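Local coordinates for serpin (Taeniopygia guttata, PDB 5HGC), which binds cortisol and has the serpin fold, and may inhibit serine endopeptidases as many members of that family do, at residues V294-N299 / L312-V317; N101-T106 / T165-A170. One frame throughout, in Å; residues are numbered along the deposited sequence.

Contact 1: residues V294-N299 / L312-V317. Unlike the reference sequence in segment 294-299: Asn299 (reference Ser).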
ATOM      1  N   VAL A 294     -12.404 -14.215  -8.874  1.00 44.77           N
ATOM      2  CA  VAL A 294     -12.272 -15.666  -9.039  1.00 45.53           C
ATOM      3  C   VAL A 294     -11.863 -16.070 -10.443  1.00 42.69           C
ATOM      4  O   VAL A 294     -10.810 -16.695 -10.609  1.00 43.90           O
ATOM      5  CB  VAL A 294     -13.586 -16.417  -8.623  1.00 50.96           C
ATOM      6  CG1 VAL A 294     -13.548 -17.914  -9.001  1.00 45.84           C
ATOM      7  CG2 VAL A 294     -13.865 -16.227  -7.123  1.00 52.14           C
ATOM      8  N   ASP A 295     -12.716 -15.731 -11.416  1.00 38.75           N
ATOM      9  CA  ASP A 295     -12.616 -16.189 -12.802  1.00 39.91           C
ATOM     10  C   ASP A 295     -11.334 -15.781 -13.481  1.00 40.67           C
ATOM     11  O   ASP A 295     -10.851 -16.511 -14.332  1.00 42.16           O
ATOM     12  CB  ASP A 295     -13.750 -15.614 -13.647  1.00 43.25           C
ATOM     13  CG  ASP A 295     -15.140 -16.056 -13.182  1.00 49.33           C
ATOM     14  OD1 ASP A 295     -15.259 -16.862 -12.202  1.00 50.79           O
ATOM     15  OD2 ASP A 295     -16.120 -15.570 -13.824  1.00 51.62           O
ATOM     16  N   VAL A 296     -10.799 -14.608 -13.110  1.00 37.88           N
ATOM     17  CA  VAL A 296      -9.565 -14.079 -13.682  1.00 37.57           C
ATOM     18  C   VAL A 296      -8.387 -15.021 -13.460  1.00 40.90           C
ATOM     19  O   VAL A 296      -7.422 -15.039 -14.239  1.00 42.60           O
ATOM     20  CB  VAL A 296      -9.251 -12.641 -13.166  1.00 35.10           C
ATOM     21  CG1 VAL A 296      -8.640 -12.644 -11.775  1.00 31.28           C
ATOM     22  CG2 VAL A 296      -8.347 -11.912 -14.152  1.00 31.68           C
ATOM     23  N   PHE A 297      -8.466 -15.797 -12.389  1.00 41.87           N
ATOM     24  CA  PHE A 297      -7.392 -16.734 -12.084  1.00 47.99           C
ATOM     25  C   PHE A 297      -7.593 -18.132 -12.718  1.00 45.28           C
ATOM     26  O   PHE A 297      -6.680 -18.958 -12.734  1.00 44.28           O
ATOM     27  CB  PHE A 297      -7.177 -16.789 -10.582  1.00 42.73           C
ATOM     28  CG  PHE A 297      -6.848 -15.458  -9.974  1.00 42.67           C
ATOM     29  CD1 PHE A 297      -5.612 -14.854 -10.211  1.00 42.25           C
ATOM     30  CD2 PHE A 297      -7.770 -14.817  -9.132  1.00 43.80           C
ATOM     31  CE1 PHE A 297      -5.305 -13.649  -9.616  1.00 44.08           C
ATOM     32  CE2 PHE A 297      -7.465 -13.609  -8.528  1.00 39.88           C
ATOM     33  CZ  PHE A 297      -6.231 -13.027  -8.774  1.00 44.30           C
ATOM     34  N   THR A 298      -8.769 -18.357 -13.289  1.00 39.10           N
ATOM     35  CA  THR A 298      -9.150 -19.679 -13.728  1.00 45.43           C
ATOM     36  C   THR A 298      -9.255 -19.731 -15.246  1.00 55.05           C
ATOM     37  O   THR A 298      -9.149 -18.706 -15.957  1.00 59.21           O
ATOM     38  CB  THR A 298     -10.499 -20.127 -13.082  1.00 43.75           C
ATOM     39  OG1 THR A 298     -11.593 -19.360 -13.602  1.00 39.62           O
ATOM     40  CG2 THR A 298     -10.487 -19.989 -11.559  1.00 39.79           C
ATOM     41  N   ASN A 299      -9.502 -20.936 -15.736  1.00 60.03           N
ATOM     42  CA  ASN A 299      -9.683 -21.144 -17.156  1.00 59.19           C
ATOM     43  C   ASN A 299     -11.011 -20.613 -17.624  1.00 51.72           C
ATOM     44  O   ASN A 299     -11.343 -20.696 -18.795  1.00 58.27           O
ATOM     45  CB  ASN A 299      -9.441 -22.613 -17.537  1.00 64.47           C
ATOM     46  CG  ASN A 299      -7.965 -22.927 -17.751  1.00 74.59           C
ATOM     47  OD1 ASN A 299      -7.103 -22.036 -17.746  1.00 79.67           O
ATOM     48  ND2 ASN A 299      -7.663 -24.203 -17.945  1.00 89.58           N
ATOM     49  N   LEU A 312      -6.372 -16.443 -22.028  1.00 39.22           N
ATOM     50  CA  LEU A 312      -5.427 -15.899 -21.036  1.00 36.46           C
ATOM     51  C   LEU A 312      -6.038 -15.945 -19.651  1.00 35.16           C
ATOM     52  O   LEU A 312      -7.247 -15.896 -19.507  1.00 37.15           O
ATOM     53  CB  LEU A 312      -5.000 -14.469 -21.423  1.00 35.71           C
ATOM     54  CG  LEU A 312      -4.144 -13.656 -20.444  1.00 34.95           C
ATOM     55  CD1 LEU A 312      -2.675 -14.072 -20.376  1.00 34.63           C
ATOM     56  CD2 LEU A 312      -4.201 -12.209 -20.796  1.00 34.46           C
ATOM     57  N   LYS A 313      -5.202 -16.058 -18.631  1.00 35.01           N
ATOM     58  CA  LYS A 313      -5.643 -15.982 -17.238  1.00 34.15           C
ATOM     59  C   LYS A 313      -4.444 -15.495 -16.445  1.00 34.41           C
ATOM     60  O   LYS A 313      -3.297 -15.541 -16.929  1.00 31.39           O
ATOM     61  CB  LYS A 313      -6.091 -17.362 -16.717  1.00 40.05           C
ATOM     62  CG  LYS A 313      -4.914 -18.317 -16.474  1.00 45.00           C
ATOM     63  CD  LYS A 313      -5.398 -19.678 -16.006  1.00 60.16           C
ATOM     64  CE  LYS A 313      -4.240 -20.673 -16.074  1.00 72.70           C
ATOM     65  NZ  LYS A 313      -4.737 -22.068 -16.245  1.00 74.07           N
ATOM     66  N   VAL A 314      -4.677 -15.042 -15.220  1.00 34.97           N
ATOM     67  CA  VAL A 314      -3.574 -14.503 -14.444  1.00 35.55           C
ATOM     68  C   VAL A 314      -3.007 -15.669 -13.706  1.00 35.92           C
ATOM     69  O   VAL A 314      -3.700 -16.243 -12.899  1.00 42.60           O
ATOM     70  CB  VAL A 314      -4.037 -13.360 -13.504  1.00 33.99           C
ATOM     71  CG1 VAL A 314      -2.883 -12.792 -12.694  1.00 33.18           C
ATOM     72  CG2 VAL A 314      -4.694 -12.276 -14.338  1.00 36.27           C
ATOM     73  N   SER A 315      -1.764 -16.028 -14.001  1.00 37.10           N
ATOM     74  CA  SER A 315      -1.125 -17.167 -13.337  1.00 41.43           C
ATOM     75  C   SER A 315      -0.682 -16.795 -11.913  1.00 44.04           C
ATOM     76  O   SER A 315      -0.861 -17.554 -10.988  1.00 45.31           O
ATOM     77  CB  SER A 315       0.081 -17.712 -14.137  1.00 38.02           C
ATOM     78  OG  SER A 315      -0.296 -18.192 -15.404  1.00 39.09           O
ATOM     79  N   LYS A 316      -0.122 -15.605 -11.763  1.00 47.33           N
ATOM     80  CA  LYS A 316       0.561 -15.191 -10.562  1.00 44.19           C
ATOM     81  C   LYS A 316       0.461 -13.650 -10.576  1.00 44.70           C
ATOM     82  O   LYS A 316       0.633 -13.030 -11.638  1.00 41.26           O
ATOM     83  CB  LYS A 316       1.997 -15.660 -10.656  1.00 42.28           C
ATOM     84  CG  LYS A 316       2.453 -16.489  -9.479  1.00 50.61           C
ATOM     85  CD  LYS A 316       3.957 -16.289  -9.170  1.00 56.90           C
ATOM     86  CE  LYS A 316       4.414 -17.097  -7.940  1.00 58.25           C
ATOM     87  NZ  LYS A 316       5.728 -16.705  -7.384  1.00 54.76           N
ATOM     88  N   VAL A 317       0.086 -13.061  -9.430  1.00 42.34           N
ATOM     89  CA  VAL A 317       0.199 -11.614  -9.158  1.00 33.08           C
ATOM     90  C   VAL A 317       1.018 -11.453  -7.924  1.00 34.66           C
ATOM     91  O   VAL A 317       0.629 -11.914  -6.859  1.00 38.38           O
ATOM     92  CB  VAL A 317      -1.140 -10.866  -9.073  1.00 34.15           C
ATOM     93  CG1 VAL A 317      -2.212 -11.654  -8.342  1.00 37.21           C
ATOM     94  CG2 VAL A 317      -0.974  -9.454  -8.492  1.00 33.87           C
TER

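Contact 2: residues N101-T106 / T165-A170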
ATOM      1  N   ASN A 101       3.213  -0.799 -12.210  1.00 36.35           N
ATOM      2  CA  ASN A 101       2.494  -1.996 -12.667  1.00 37.41           C
ATOM      3  C   ASN A 101       3.209  -2.541 -13.877  1.00 35.07           C
ATOM      4  O   ASN A 101       3.581  -1.760 -14.756  1.00 41.44           O
ATOM      5  CB  ASN A 101       1.138  -1.578 -13.197  1.00 46.25           C
ATOM      6  CG  ASN A 101       0.210  -1.176 -12.103  1.00 59.35           C
ATOM      7  OD1 ASN A 101       0.288  -1.725 -10.976  1.00 68.87           O
ATOM      8  ND2 ASN A 101      -0.669  -0.201 -12.393  1.00 52.25           N
ATOM      9  N   ALA A 102       3.435  -3.849 -13.925  1.00 28.97           N
ATOM     10  CA  ALA A 102       3.989  -4.498 -15.111  1.00 26.69           C
ATOM     11  C   ALA A 102       3.330  -5.849 -15.282  1.00 26.47           C
ATOM     12  O   ALA A 102       2.887  -6.452 -14.293  1.00 22.83           O
ATOM     13  CB  ALA A 102       5.505  -4.615 -15.070  1.00 23.06           C
ATOM     14  N   ILE A 103       3.197  -6.256 -16.554  1.00 24.00           N
ATOM     15  CA  ILE A 103       2.817  -7.605 -16.925  1.00 22.16           C
ATOM     16  C   ILE A 103       3.885  -8.322 -17.714  1.00 20.65           C
ATOM     17  O   ILE A 103       4.547  -7.728 -18.544  1.00 22.63           O
ATOM     18  CB  ILE A 103       1.438  -7.733 -17.590  1.00 22.97           C
ATOM     19  CG1 ILE A 103       1.349  -6.950 -18.894  1.00 25.53           C
ATOM     20  CG2 ILE A 103       0.381  -7.285 -16.623  1.00 23.23           C
ATOM     21  CD1 ILE A 103       0.122  -7.242 -19.763  1.00 27.35           C
ATOM     22  N   PHE A 104       4.079  -9.591 -17.385  1.00 20.45           N
ATOM     23  CA  PHE A 104       5.002 -10.465 -18.087  1.00 22.11           C
ATOM     24  C   PHE A 104       4.164 -11.590 -18.682  1.00 23.47           C
ATOM     25  O   PHE A 104       3.549 -12.378 -17.927  1.00 23.97           O
ATOM     26  CB  PHE A 104       6.087 -10.940 -17.125  1.00 20.58           C
ATOM     27  CG  PHE A 104       6.894  -9.816 -16.571  1.00 21.05           C
ATOM     28  CD1 PHE A 104       6.473  -9.128 -15.374  1.00 20.95           C
ATOM     29  CD2 PHE A 104       8.080  -9.382 -17.238  1.00 20.02           C
ATOM     30  CE1 PHE A 104       7.244  -8.050 -14.869  1.00 19.21           C
ATOM     31  CE2 PHE A 104       8.858  -8.327 -16.721  1.00 18.75           C
ATOM     32  CZ  PHE A 104       8.431  -7.658 -15.543  1.00 20.68           C
ATOM     33  N   VAL A 105       4.028 -11.583 -20.009  1.00 22.94           N
ATOM     34  CA  VAL A 105       3.060 -12.479 -20.689  1.00 26.47           C
ATOM     35  C   VAL A 105       3.888 -13.478 -21.496  1.00 31.70           C
ATOM     36  O   VAL A 105       4.916 -13.100 -22.122  1.00 32.55           O
ATOM     37  CB  VAL A 105       2.058 -11.732 -21.619  1.00 25.86           C
ATOM     38  CG1 VAL A 105       0.983 -12.676 -22.228  1.00 26.63           C
ATOM     39  CG2 VAL A 105       1.329 -10.652 -20.841  1.00 26.08           C
ATOM     40  N   THR A 106       3.475 -14.753 -21.467  1.00 31.44           N
ATOM     41  CA  THR A 106       4.134 -15.775 -22.287  1.00 30.67           C
ATOM     42  C   THR A 106       4.228 -15.350 -23.750  1.00 31.00           C
ATOM     43  O   THR A 106       3.252 -14.835 -24.328  1.00 33.99           O
ATOM     44  CB  THR A 106       3.455 -17.138 -22.188  1.00 30.55           C
ATOM     45  OG1 THR A 106       3.998 -17.981 -23.197  1.00 33.53           O
ATOM     46  CG2 THR A 106       1.959 -17.048 -22.381  1.00 33.11           C
ATOM     47  N   THR A 165       3.792 -20.587 -16.759  1.00 36.91           N
ATOM     48  CA  THR A 165       3.177 -19.306 -16.404  1.00 32.82           C
ATOM     49  C   THR A 165       2.634 -18.713 -17.673  1.00 30.82           C
ATOM     50  O   THR A 165       3.301 -18.640 -18.683  1.00 25.76           O
ATOM     51  CB  THR A 165       4.189 -18.346 -15.762  1.00 34.62           C
ATOM     52  OG1 THR A 165       4.684 -18.933 -14.560  1.00 36.68           O
ATOM     53  CG2 THR A 165       3.558 -17.023 -15.402  1.00 35.00           C
ATOM     54  N   VAL A 166       1.388 -18.319 -17.616  1.00 32.41           N
ATOM     55  CA  VAL A 166       0.799 -17.646 -18.747  1.00 35.78           C
ATOM     56  C   VAL A 166       1.106 -16.134 -18.607  1.00 36.64           C
ATOM     57  O   VAL A 166       1.718 -15.535 -19.496  1.00 35.18           O
ATOM     58  CB  VAL A 166      -0.693 -18.017 -18.822  1.00 37.16           C
ATOM     59  CG1 VAL A 166      -1.428 -17.174 -19.830  1.00 41.72           C
ATOM     60  CG2 VAL A 166      -0.846 -19.486 -19.219  1.00 43.38           C
ATOM     61  N   MET A 167       0.718 -15.547 -17.462  1.00 37.50           N
ATOM     62  CA  MET A 167       0.923 -14.109 -17.167  1.00 34.10           C
ATOM     63  C   MET A 167       1.220 -13.877 -15.688  1.00 32.89           C
ATOM     64  O   MET A 167       0.525 -14.401 -14.803  1.00 33.90           O
ATOM     65  CB  MET A 167      -0.301 -13.298 -17.608  1.00 35.05           C
ATOM     66  CG  MET A 167      -0.317 -11.883 -17.091  1.00 37.00           C
ATOM     67  SD  MET A 167      -1.556 -10.861 -17.892  1.00 37.98           S
ATOM     68  CE  MET A 167      -3.062 -11.623 -17.333  1.00 39.62           C
ATOM     69  N   LEU A 168       2.290 -13.137 -15.452  1.00 28.65           N
ATOM     70  CA  LEU A 168       2.643 -12.574 -14.181  1.00 28.86           C
ATOM     71  C   LEU A 168       2.208 -11.088 -14.126  1.00 29.05           C
ATOM     72  O   LEU A 168       2.655 -10.274 -14.929  1.00 27.36           O
ATOM     73  CB  LEU A 168       4.167 -12.690 -14.004  1.00 29.16           C
ATOM     74  CG  LEU A 168       4.725 -11.992 -12.754  1.00 34.51           C
ATOM     75  CD1 LEU A 168       4.158 -12.606 -11.470  1.00 39.10           C
ATOM     76  CD2 LEU A 168       6.236 -11.986 -12.689  1.00 31.61           C
ATOM     77  N   LEU A 169       1.327 -10.726 -13.199  1.00 32.89           N
ATOM     78  CA  LEU A 169       1.034  -9.290 -12.925  1.00 30.72           C
ATOM     79  C   LEU A 169       1.897  -8.865 -11.775  1.00 31.41           C
ATOM     80  O   LEU A 169       1.775  -9.420 -10.690  1.00 31.58           O
ATOM     81  CB  LEU A 169      -0.439  -9.080 -12.590  1.00 29.06           C
ATOM     82  CG  LEU A 169      -0.932  -7.682 -12.211  1.00 30.75           C
ATOM     83  CD1 LEU A 169      -0.767  -6.632 -13.304  1.00 27.23           C
ATOM     84  CD2 LEU A 169      -2.403  -7.830 -11.847  1.00 30.90           C
ATOM     85  N   ALA A 170       2.806  -7.933 -12.019  1.00 29.29           N
ATOM     86  CA  ALA A 170       3.640  -7.367 -10.948  1.00 30.88           C
ATOM     87  C   ALA A 170       3.179  -5.919 -10.516  1.00 35.82           C
ATOM     88  O   ALA A 170       3.067  -5.030 -11.386  1.00 37.20           O
ATOM     89  CB  ALA A 170       5.092  -7.340 -11.379  1.00 26.43           C
TER

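Contact 1: residues V294-N299 / L312-V317
Val314 N donates to Val296 O over 2.9 Å, and the bond is almost straight, at 175°. It ties Val314 to the short 3-10 turn 295-297. Val296 and Val314 lie side by side and touch through their CG2 methyls, 3.7 Å apart. The Phe297 ring turns its edge to the other segment: CD1 is 3.6 Å from Val314 O, near the ring plane, and CE1 is 3.9 Å from Val317 CG1. Val296 CG1 sits over the middle of one ring face. Lys313 leaves the backbone in the crowded position, with CG between N and C (chi1 73°), then runs extended past Phe297 O. Its NZ reaches Asn299 OD1 at 2.8 Å, coming from above the carbonyl plane. An alanine in place of Lys313 would remove this bond and the contact of CD with Phe297 O, and would probably leave the Asn299 side chain less fixed. The turn is braced internally by Phe297 N, which bonds to Val294 O. Further out, helix 285-290 packs on Phe297, helix 55-64 touches Val296, and Gln60 OE1 accepts from Val294 N and Asp295 N. The arrangement belongs to the serpin fold: the connection after helix 285-290 packs on the N-terminal end of a central strand of beta-sheet A.

Contact 2: residues N101-T106 / T165-A170
Strands 101-106 and 167-170 run antiparallel, with axes 4.7 Å apart at closest approach and 173° between their directions. They are neighbours in beta-sheet A of the serpin fold. Ala102 with Ala170 and Phe104 with Leu168 are hydrogen-bonded pairs, each joined by two N-H to O bonds. Ile103 with Leu169 and Val105 with Met167 are the non-hydrogen-bonded pairs between and beyond them. A fifth bond, Thr106 N to Val166 O at 2.8 Å, extends the pairing to Val166, one residue before strand 167-176. CA-H to O contacts fill in between, such as Ile103 CA to Leu168 O at 3.3 Å.

The side chains divide between two faces. Ile103, Val105, Met167 and Leu169 share one, where helix 39-52 covers Leu169. There Ile103 and Leu169 cross obliquely, and CG2 of Ile103 meets CD1 of Leu169 at 3.6 Å. The Met167 chain bends at chi3, and its SD lies 4.1 Å from Val105 CG2. Ala102, Phe104, Leu168 and Ala170 occupy the other face, under helix 135-149. Phe104 and Leu168 point the same way there. The Phe104 ring also meets the ring of Phe128, on the adjacent strand 126-130, with planes nearly parallel. Across the pair, Phe104 CD1 is 3.9 Å from Leu168 CD2, while Phe104 CE1 presents the ring edge to Ala170 CB at 4.2 Å.

Contact 2 closes at 165-170, well before contact 1 opens at 294-299. In space their centres lie about 11 Å apart. They meet where strands 167-176 and 316-325 lie parallel as neighbours in beta-sheet A. Lys316 O and Leu169 N are 2.9 Å apart, a probable backbone hydrogen bond, and Ser315 OG probably bonds to Val166 N. Leu312 packs on Val166, and Val314 CG2 on Met167 CE. Contact 2 thus lies within the sheet, while contact 1 ties the N-terminal end of its strand 316-325 to the turn that follows helix 285-290. Direct pairing of these two strands is consistent with the native serpin state, in which the reactive loop is not inserted between them.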